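Local coordinates for protein putative poly(3-hydroxybutyrate) depolymerase LpqC (PDB 3D0K) that is a putative poly(3-hydroxybutyrate) depolymerase, an alpha/beta hydrolase that probably cleaves ester bonds with a serine nucleophile, at residues I15-Y29 / R38-Y50. Residues are numbered along the deposited sequence; the frame is centred on the assembly and turned at random. Where two conformers were deposited one is given.
Sequences IALELGHAGRNAIPY and RPFTLNTYRPYGY. With SO4 (sulfate ion), chain H.
Gly23 O is gripped twice: Arg46 N bonds to it at 3.0 Å, and a water that also meets Thr44 OG1 donates to it. Gly23 N returns a bond to Arg46 O. This is the first hydrogen-bonded pair of the antiparallel hairpin of strands 23-29 and 40-46. The pairing runs on through Asn25 with Thr44 and Ile27 with Leu42 to Tyr29 with Phe40. In Arg46, CG is anti to the backbone N (chi1 175°) and the chain runs extended to NE, which carries NH2 to Leu19 O, 2.8 Å away and in the carbonyl plane. Gly20 O sits over one guanidinium face and Tyr50 CD1 over the opposite one. Asn25 ND2 bonds to Glu18 O and Glu18 OE1, the latter met from above the carboxylate plane. Leu19 CD1 packs on Thr44 OG1 at 3.4 Å.

At the far end the Tyr29 and Phe40 side chains lie side by side. Their ring planes are 46° apart, and Tyr29 CD2 meets Phe40 CZ at 3.3 Å. Tyr29 OH bonds to Asn130. Near the other end Ala22 CB lies over the Tyr48 ring face, 3.7 Å from its centroid. Ala22 N bonds to O3 of a sulfate, probably from the crystallisation liquor, at 3.2 Å. An antiparallel hairpin at the margin of a sheet ordered 1-2-4-3-5-6-7-8 is the alpha/beta hydrolase pattern; strand 40-46 pairs onward with strand 84-89. The side-chain bonds of Arg46 and Asn25 to main-chain carbonyls thus tie the end of helix 11-18 to the sheet margin.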
ATOM      1  N   ILE A  15      -7.946  14.871 -14.288  1.00 22.45           N
ATOM      2  CA  ILE A  15      -8.643  13.938 -13.412  1.00 23.25           C
ATOM      3  C   ILE A  15     -10.136  14.275 -13.400  1.00 23.28           C
ATOM      4  O   ILE A  15     -10.963  13.386 -13.342  1.00 23.26           O
ATOM      5  CB  ILE A  15      -8.046  13.914 -11.959  1.00 22.10           C
ATOM      6  CG1 ILE A  15      -6.683  13.215 -11.960  1.00 22.36           C
ATOM      7  CG2 ILE A  15      -9.025  13.186 -10.967  1.00 21.42           C
ATOM      8  CD1 ILE A  15      -5.932  13.316 -10.659  1.00 23.20           C
ATOM      9  N   ALA A  16     -10.466  15.564 -13.410  1.00 22.36           N
ATOM     10  CA  ALA A  16     -11.866  15.995 -13.441  1.00 22.61           C
ATOM     11  C   ALA A  16     -12.596  15.470 -14.683  1.00 23.40           C
ATOM     12  O   ALA A  16     -13.760  15.058 -14.615  1.00 24.19           O
ATOM     13  CB  ALA A  16     -11.953  17.548 -13.349  1.00 21.23           C
ATOM     14  N   LEU A  17     -11.886  15.425 -15.806  1.00 24.50           N
ATOM     15  CA  LEU A  17     -12.470  14.985 -17.087  1.00 25.55           C
ATOM     16  C   LEU A  17     -12.545  13.457 -17.211  1.00 26.19           C
ATOM     17  O   LEU A  17     -13.380  12.931 -17.950  1.00 26.85           O
ATOM     18  CB  LEU A  17     -11.613  15.515 -18.230  1.00 26.15           C
ATOM     19  CG  LEU A  17     -11.645  17.033 -18.462  1.00 28.69           C
ATOM     20  CD1 LEU A  17     -10.574  17.480 -19.481  1.00 29.84           C
ATOM     21  CD2 LEU A  17     -13.034  17.424 -18.911  1.00 31.70           C
ATOM     22  N   GLU A  18     -11.652  12.755 -16.524  1.00 24.48           N
ATOM     23  CA  GLU A  18     -11.524  11.297 -16.694  1.00 24.95           C
ATOM     24  C   GLU A  18     -12.249  10.510 -15.617  1.00 25.94           C
ATOM     25  O   GLU A  18     -12.625   9.354 -15.842  1.00 27.36           O
ATOM     26  CB  GLU A  18     -10.054  10.877 -16.653  1.00 25.82           C
ATOM     27  CG  GLU A  18      -9.192  11.370 -17.862  1.00 29.33           C
ATOM     28  CD  GLU A  18      -9.160  10.374 -19.038  1.00 37.45           C
ATOM     29  OE1 GLU A  18     -10.214   9.730 -19.310  1.00 37.85           O
ATOM     30  OE2 GLU A  18      -8.071  10.240 -19.685  1.00 41.15           O
ATOM     31  N   LEU A  19     -12.435  11.111 -14.446  1.00 23.87           N
ATOM     32  CA  LEU A  19     -12.958  10.370 -13.307  1.00 24.69           C
ATOM     33  C   LEU A  19     -14.374  10.863 -12.940  1.00 24.48           C
ATOM     34  O   LEU A  19     -14.941  10.463 -11.904  1.00 24.61           O
ATOM     35  CB  LEU A  19     -11.970  10.519 -12.146  1.00 24.00           C
ATOM     36  CG  LEU A  19     -11.763   9.398 -11.153  1.00 28.16           C
ATOM     37  CD1 LEU A  19     -11.690   8.053 -11.878  1.00 30.03           C
ATOM     38  CD2 LEU A  19     -10.512   9.649 -10.301  1.00 24.11           C
ATOM     39  N   GLY A  20     -14.930  11.719 -13.792  1.00 23.83           N
ATOM     40  CA  GLY A  20     -16.245  12.313 -13.546  1.00 24.52           C
ATOM     41  C   GLY A  20     -17.378  11.318 -13.730  1.00 25.44           C
ATOM     42  O   GLY A  20     -18.432  11.445 -13.097  1.00 25.47           O
ATOM     43  N   HIS A  21     -17.161  10.333 -14.603  0.50 25.21           N
ATOM     44  CA  HIS A  21     -18.203   9.358 -14.943  0.50 25.56           C
ATOM     45  C   HIS A  21     -17.902   7.970 -14.421  0.50 24.70           C
ATOM     46  O   HIS A  21     -16.747   7.630 -14.152  0.50 23.97           O
ATOM     47  CB  HIS A  21     -18.471   9.300 -16.458  0.50 26.14           C
ATOM     48  CG  HIS A  21     -17.244   9.124 -17.303  0.50 28.58           C
ATOM     49  ND1 HIS A  21     -17.160   9.604 -18.595  0.50 33.01           N
ATOM     50  CD2 HIS A  21     -16.049   8.538 -17.043  0.50 32.11           C
ATOM     51  CE1 HIS A  21     -15.972   9.311 -19.094  0.50 32.51           C
ATOM     52  NE2 HIS A  21     -15.276   8.669 -18.171  0.50 31.36           N
ATOM     53  N   ALA A  22     -18.952   7.168 -14.282  1.00 24.27           N
ATOM     54  CA  ALA A  22     -18.801   5.786 -13.800  1.00 23.30           C
ATOM     55  C   ALA A  22     -18.084   4.892 -14.786  1.00 23.03           C
ATOM     56  O   ALA A  22     -18.109   5.148 -15.987  1.00 22.10           O
ATOM     57  CB  ALA A  22     -20.170   5.174 -13.402  1.00 23.35           C
ATOM     58  N   GLY A  23     -17.398   3.882 -14.244  1.00 21.31           N
ATOM     59  CA  GLY A  23     -16.802   2.782 -15.024  1.00 21.30           C
ATOM     60  C   GLY A  23     -15.305   2.642 -14.761  1.00 20.56           C
ATOM     61  O   GLY A  23     -14.774   3.271 -13.834  1.00 19.17           O
ATOM     62  N   ARG A  24     -14.634   1.819 -15.563  1.00 19.98           N
ATOM     63  CA  ARG A  24     -13.189   1.617 -15.410  1.00 20.52           C
ATOM     64  C   ARG A  24     -12.483   2.634 -16.255  1.00 20.83           C
ATOM     65  O   ARG A  24     -13.003   3.080 -17.319  1.00 19.47           O
ATOM     66  CB  ARG A  24     -12.786   0.231 -15.904  1.00 20.82           C
ATOM     67  CG  ARG A  24     -13.582  -0.831 -15.279  1.00 26.67           C
ATOM     68  CD  ARG A  24     -12.801  -2.049 -15.202  1.00 34.13           C
ATOM     69  NE  ARG A  24     -12.773  -2.750 -16.460  1.00 39.09           N
ATOM     70  CZ  ARG A  24     -13.539  -3.802 -16.695  1.00 47.13           C
ATOM     71  NH1 ARG A  24     -14.398  -4.204 -15.742  1.00 48.83           N
ATOM     72  NH2 ARG A  24     -13.468  -4.434 -17.878  1.00 46.16           N
ATOM     73  N   ASN A  25     -11.294   3.029 -15.822  1.00 20.86           N
ATOM     74  CA  ASN A  25     -10.468   3.890 -16.662  1.00 21.59           C
ATOM     75  C   ASN A  25      -9.002   3.601 -16.435  1.00 22.96           C
ATOM     76  O   ASN A  25      -8.624   2.977 -15.419  1.00 23.06           O
ATOM     77  CB  ASN A  25     -10.781   5.364 -16.364  1.00 20.60           C
ATOM     78  CG  ASN A  25     -10.571   6.266 -17.577  1.00 23.91           C
ATOM     79  OD1 ASN A  25      -9.842   5.907 -18.511  1.00 25.29           O
ATOM     80  ND2 ASN A  25     -11.173   7.458 -17.550  1.00 22.59           N
ATOM     81  N   ALA A  26      -8.173   4.006 -17.390  1.00 24.15           N
ATOM     82  CA  ALA A  26      -6.710   3.988 -17.221  1.00 25.82           C
ATOM     83  C   ALA A  26      -6.205   5.392 -17.558  1.00 27.23           C
ATOM     84  O   ALA A  26      -6.221   5.799 -18.738  1.00 29.18           O
ATOM     85  CB  ALA A  26      -6.075   2.948 -18.118  1.00 25.90           C
ATOM     86  N   ILE A  27      -5.809   6.152 -16.540  1.00 26.43           N
ATOM     87  CA  ILE A  27      -5.541   7.588 -16.680  1.00 27.05           C
ATOM     88  C   ILE A  27      -4.018   7.778 -16.650  1.00 28.61           C
ATOM     89  O   ILE A  27      -3.410   7.549 -15.602  1.00 28.32           O
ATOM     90  CB  ILE A  27      -6.182   8.365 -15.542  1.00 26.16           C
ATOM     91  CG1 ILE A  27      -7.696   8.046 -15.436  1.00 27.81           C
ATOM     92  CG2 ILE A  27      -5.905   9.877 -15.670  1.00 27.93           C
ATOM     93  CD1 ILE A  27      -8.371   8.649 -14.206  1.00 26.10           C
ATOM     94  N   PRO A  28      -3.396   8.165 -17.797  1.00 30.05           N
ATOM     95  CA  PRO A  28      -1.950   8.475 -17.766  1.00 30.18           C
ATOM     96  C   PRO A  28      -1.694   9.622 -16.778  1.00 30.54           C
ATOM     97  O   PRO A  28      -2.489  10.556 -16.735  1.00 30.63           O
ATOM     98  CB  PRO A  28      -1.643   8.891 -19.212  1.00 31.28           C
ATOM     99  CG  PRO A  28      -2.992   9.279 -19.820  1.00 32.45           C
ATOM    100  CD  PRO A  28      -3.986   8.366 -19.140  1.00 30.00           C
ATOM    101  N   TYR A  29      -0.641   9.548 -15.952  1.00 29.33           N
ATOM    102  CA  TYR A  29      -0.369  10.627 -14.986  1.00 29.62           C
ATOM    103  C   TYR A  29       1.123  10.907 -14.993  1.00 29.64           C
ATOM    104  O   TYR A  29       1.944   9.984 -15.032  1.00 28.67           O
ATOM    105  CB  TYR A  29      -0.870  10.265 -13.566  1.00 30.34           C
ATOM    106  CG  TYR A  29      -0.787  11.321 -12.442  1.00 29.86           C
ATOM    107  CD1 TYR A  29      -1.926  12.063 -12.024  1.00 32.93           C
ATOM    108  CD2 TYR A  29       0.391  11.537 -11.762  1.00 31.57           C
ATOM    109  CE1 TYR A  29      -1.846  13.017 -10.957  1.00 31.19           C
ATOM    110  CE2 TYR A  29       0.491  12.470 -10.706  1.00 33.02           C
ATOM    111  CZ  TYR A  29      -0.623  13.217 -10.304  1.00 33.89           C
ATOM    112  OH  TYR A  29      -0.441  14.112  -9.225  1.00 32.84           O
ATOM    113  N   ARG A  38       8.986  10.252 -15.305  1.00 33.29           N
ATOM    114  CA  ARG A  38       8.520   8.920 -15.040  1.00 31.75           C
ATOM    115  C   ARG A  38       7.009   8.927 -14.941  1.00 29.46           C
ATOM    116  O   ARG A  38       6.453   9.124 -13.867  1.00 28.82           O
ATOM    117  CB  ARG A  38       9.193   8.349 -13.791  1.00 32.14           C
ATOM    118  CG  ARG A  38      10.404   7.444 -14.118  1.00 33.76           C
ATOM    119  CD  ARG A  38      11.132   7.000 -12.848  1.00 35.49           C
ATOM    120  NE  ARG A  38      11.535   8.205 -12.120  1.00 45.38           N
ATOM    121  CZ  ARG A  38      12.659   8.887 -12.352  1.00 47.98           C
ATOM    122  NH1 ARG A  38      13.534   8.467 -13.260  1.00 49.01           N
ATOM    123  NH2 ARG A  38      12.910   9.997 -11.662  1.00 50.44           N
ATOM    124  N   PRO A  39       6.340   8.752 -16.090  1.00 27.46           N
ATOM    125  CA  PRO A  39       4.888   8.611 -16.067  1.00 26.08           C
ATOM    126  C   PRO A  39       4.406   7.327 -15.412  1.00 24.51           C
ATOM    127  O   PRO A  39       5.118   6.316 -15.349  1.00 24.51           O
ATOM    128  CB  PRO A  39       4.501   8.601 -17.553  1.00 26.24           C
ATOM    129  CG  PRO A  39       5.779   8.278 -18.296  1.00 26.92           C
ATOM    130  CD  PRO A  39       6.922   8.700 -17.456  1.00 27.07           C
ATOM    131  N   PHE A  40       3.179   7.356 -14.943  1.00 23.18           N
ATOM    132  CA  PHE A  40       2.532   6.111 -14.536  1.00 22.20           C
ATOM    133  C   PHE A  40       1.045   6.223 -14.843  1.00 22.42           C
ATOM    134  O   PHE A  40       0.601   7.187 -15.507  1.00 22.57           O
ATOM    135  CB  PHE A  40       2.811   5.804 -13.057  1.00 22.31           C
ATOM    136  CG  PHE A  40       2.378   6.910 -12.107  1.00 21.52           C
ATOM    137  CD1 PHE A  40       3.191   8.033 -11.913  1.00 21.60           C
ATOM    138  CD2 PHE A  40       1.201   6.773 -11.334  1.00 22.08           C
ATOM    139  CE1 PHE A  40       2.853   9.018 -11.022  1.00 20.46           C
ATOM    140  CE2 PHE A  40       0.850   7.762 -10.426  1.00 20.56           C
ATOM    141  CZ  PHE A  40       1.673   8.885 -10.266  1.00 22.94           C
ATOM    142  N   THR A  41       0.286   5.244 -14.393  1.00 21.48           N
ATOM    143  CA  THR A  41      -1.108   5.131 -14.791  1.00 21.71           C
ATOM    144  C   THR A  41      -1.976   4.988 -13.548  1.00 20.27           C
ATOM    145  O   THR A  41      -1.610   4.278 -12.627  1.00 21.56           O
ATOM    146  CB  THR A  41      -1.334   3.915 -15.723  1.00 22.38           C
ATOM    147  OG1 THR A  41      -0.420   4.000 -16.825  1.00 24.35           O
ATOM    148  CG2 THR A  41      -2.802   3.893 -16.251  1.00 21.85           C
ATOM    149  N   LEU A  42      -3.106   5.664 -13.544  1.00 19.07           N
ATOM    150  CA  LEU A  42      -4.120   5.426 -12.519  1.00 18.99           C
ATOM    151  C   LEU A  42      -5.154   4.514 -13.158  1.00 18.95           C
ATOM    152  O   LEU A  42      -5.876   4.924 -14.084  1.00 18.08           O
ATOM    153  CB  LEU A  42      -4.773   6.715 -12.029  1.00 19.38           C
ATOM    154  CG  LEU A  42      -3.874   7.916 -11.694  1.00 20.17           C
ATOM    155  CD1 LEU A  42      -4.700   9.101 -11.163  1.00 18.35           C
ATOM    156  CD2 LEU A  42      -2.911   7.393 -10.605  1.00 22.38           C
ATOM    157  N   ASN A  43      -5.164   3.261 -12.732  1.00 17.24           N
ATOM    158  CA  ASN A  43      -6.228   2.348 -13.156  1.00 18.33           C
ATOM    159  C   ASN A  43      -7.326   2.523 -12.128  1.00 18.16           C
ATOM    160  O   ASN A  43      -7.153   2.237 -10.952  1.00 17.51           O
ATOM    161  CB  ASN A  43      -5.740   0.896 -13.235  1.00 17.34           C
ATOM    162  CG  ASN A  43      -4.890   0.672 -14.460  1.00 22.21           C
ATOM    163  OD1 ASN A  43      -5.417   0.763 -15.583  1.00 22.97           O
ATOM    164  ND2 ASN A  43      -3.559   0.461 -14.275  1.00 18.47           N
ATOM    165  N   THR A  44      -8.444   3.074 -12.580  1.00 18.28           N
ATOM    166  CA  THR A  44      -9.472   3.535 -11.663  1.00 17.99           C
ATOM    167  C   THR A  44     -10.788   2.783 -11.854  1.00 18.61           C
ATOM    168  O   THR A  44     -11.059   2.206 -12.936  1.00 18.26           O
ATOM    169  CB  THR A  44      -9.727   5.046 -11.852  1.00 19.53           C
ATOM    170  OG1 THR A  44     -10.230   5.295 -13.194  1.00 20.07           O
ATOM    171  CG2 THR A  44      -8.449   5.808 -11.603  1.00 17.96           C
ATOM    172  N   TYR A  45     -11.619   2.816 -10.813  1.00 18.20           N
ATOM    173  CA  TYR A  45     -13.017   2.408 -10.976  1.00 17.78           C
ATOM    174  C   TYR A  45     -13.902   3.345 -10.198  1.00 17.96           C
ATOM    175  O   TYR A  45     -13.688   3.586  -8.992  1.00 18.10           O
ATOM    176  CB  TYR A  45     -13.255   0.977 -10.518  1.00 17.32           C
ATOM    177  CG  TYR A  45     -14.680   0.567 -10.684  1.00 18.30           C
ATOM    178  CD1 TYR A  45     -15.193   0.290 -11.956  1.00 16.56           C
ATOM    179  CD2 TYR A  45     -15.512   0.400  -9.567  1.00 19.33           C
ATOM    180  CE1 TYR A  45     -16.555  -0.099 -12.118  1.00 20.71           C
ATOM    181  CE2 TYR A  45     -16.870   0.011  -9.715  1.00 20.91           C
ATOM    182  CZ  TYR A  45     -17.384  -0.215 -10.977  1.00 18.48           C
ATOM    183  OH  TYR A  45     -18.707  -0.611 -11.098  1.00 18.91           O
ATOM    184  N   ARG A  46     -14.920   3.847 -10.876  1.00 17.34           N
ATOM    185  CA  ARG A  46     -15.922   4.640 -10.214  1.00 17.39           C
ATOM    186  C   ARG A  46     -17.288   3.970 -10.368  1.00 17.31           C
ATOM    187  O   ARG A  46     -17.743   3.736 -11.488  1.00 18.61           O
ATOM    188  CB  ARG A  46     -15.974   6.060 -10.817  1.00 18.36           C
ATOM    189  CG  ARG A  46     -17.094   6.875 -10.220  1.00 16.69           C
ATOM    190  CD  ARG A  46     -17.040   8.295 -10.745  1.00 21.56           C
ATOM    191  NE  ARG A  46     -18.176   9.015 -10.193  1.00 20.59           N
ATOM    192  CZ  ARG A  46     -18.129  10.287  -9.842  1.00 20.86           C
ATOM    193  NH1 ARG A  46     -19.194  10.844  -9.305  1.00 20.66           N
ATOM    194  NH2 ARG A  46     -16.995  10.986 -10.026  1.00 18.71           N
ATOM    195  N   PRO A  47     -17.932   3.603  -9.244  1.00 17.56           N
ATOM    196  CA  PRO A  47     -19.261   2.942  -9.337  1.00 17.65           C
ATOM    197  C   PRO A  47     -20.360   3.936  -9.678  1.00 18.69           C
ATOM    198  O   PRO A  47     -20.225   5.134  -9.402  1.00 17.62           O
ATOM    199  CB  PRO A  47     -19.533   2.427  -7.912  1.00 16.76           C
ATOM    200  CG  PRO A  47     -18.690   3.266  -7.044  1.00 18.96           C
ATOM    201  CD  PRO A  47     -17.461   3.757  -7.859  1.00 15.30           C
ATOM    202  N   TYR A  48     -21.475   3.446 -10.211  1.00 19.28           N
ATOM    203  CA  TYR A  48     -22.652   4.312 -10.265  1.00 20.00           C
ATOM    204  C   TYR A  48     -23.035   4.676  -8.834  1.00 20.43           C
ATOM    205  O   TYR A  48     -22.909   3.873  -7.930  1.00 20.57           O
ATOM    206  CB  TYR A  48     -23.811   3.622 -10.950  1.00 20.41           C
ATOM    207  CG  TYR A  48     -23.527   3.417 -12.404  1.00 20.91           C
ATOM    208  CD1 TYR A  48     -23.553   4.492 -13.287  1.00 22.04           C
ATOM    209  CD2 TYR A  48     -23.292   2.150 -12.908  1.00 21.90           C
ATOM    210  CE1 TYR A  48     -23.324   4.333 -14.658  1.00 21.96           C
ATOM    211  CE2 TYR A  48     -23.053   1.969 -14.287  1.00 23.91           C
ATOM    212  CZ  TYR A  48     -23.077   3.069 -15.137  1.00 22.95           C
ATOM    213  OH  TYR A  48     -22.833   2.900 -16.467  1.00 25.33           O
ATOM    214  N   GLY A  49     -23.395   5.932  -8.635  1.00 20.15           N
ATOM    215  CA  GLY A  49     -23.843   6.351  -7.349  1.00 21.88           C
ATOM    216  C   GLY A  49     -22.724   6.855  -6.467  1.00 21.63           C
ATOM    217  O   GLY A  49     -22.988   7.200  -5.315  1.00 22.25           O
ATOM    218  N   TYR A  50     -21.489   6.891  -6.987  1.00 21.20           N
ATOM    219  CA  TYR A  50     -20.390   7.529  -6.276  1.00 20.75           C
ATOM    220  C   TYR A  50     -20.682   9.024  -6.109  1.00 21.61           C
ATOM    221  O   TYR A  50     -21.047   9.700  -7.051  1.00 22.88           O
ATOM    222  CB  TYR A  50     -19.044   7.317  -6.987  1.00 21.02           C
ATOM    223  CG  TYR A  50     -17.937   7.839  -6.099  1.00 21.06           C
ATOM    224  CD1 TYR A  50     -17.327   9.071  -6.367  1.00 19.55           C
ATOM    225  CD2 TYR A  50     -17.598   7.161  -4.929  1.00 19.16           C
ATOM    226  CE1 TYR A  50     -16.372   9.600  -5.500  1.00 21.27           C
ATOM    227  CE2 TYR A  50     -16.641   7.688  -4.042  1.00 20.50           C
ATOM    228  CZ  TYR A  50     -16.042   8.908  -4.349  1.00 20.08           C
ATOM    229  OH  TYR A  50     -15.102   9.437  -3.487  1.00 23.18           O
TER
HETATM  230  S   SO4 H 307     -22.426   8.490 -14.100  1.00 61.02           S
HETATM  231  O1  SO4 H 307     -23.765   8.048 -13.678  1.00 57.31           O
HETATM  232  O2  SO4 H 307     -21.526   8.306 -12.957  1.00 61.14           O
HETATM  233  O3  SO4 H 307     -21.909   7.841 -15.321  1.00 58.70           O
HETATM  234  O4  SO4 H 307     -22.509   9.918 -14.434  1.00 64.01           O
HETATM  235  O   HOH W   1     -12.862   5.312 -13.362  1.00 17.94           O
HETATM  236  O   HOH W   2      -7.590  -0.043 -16.795  1.00 29.91           O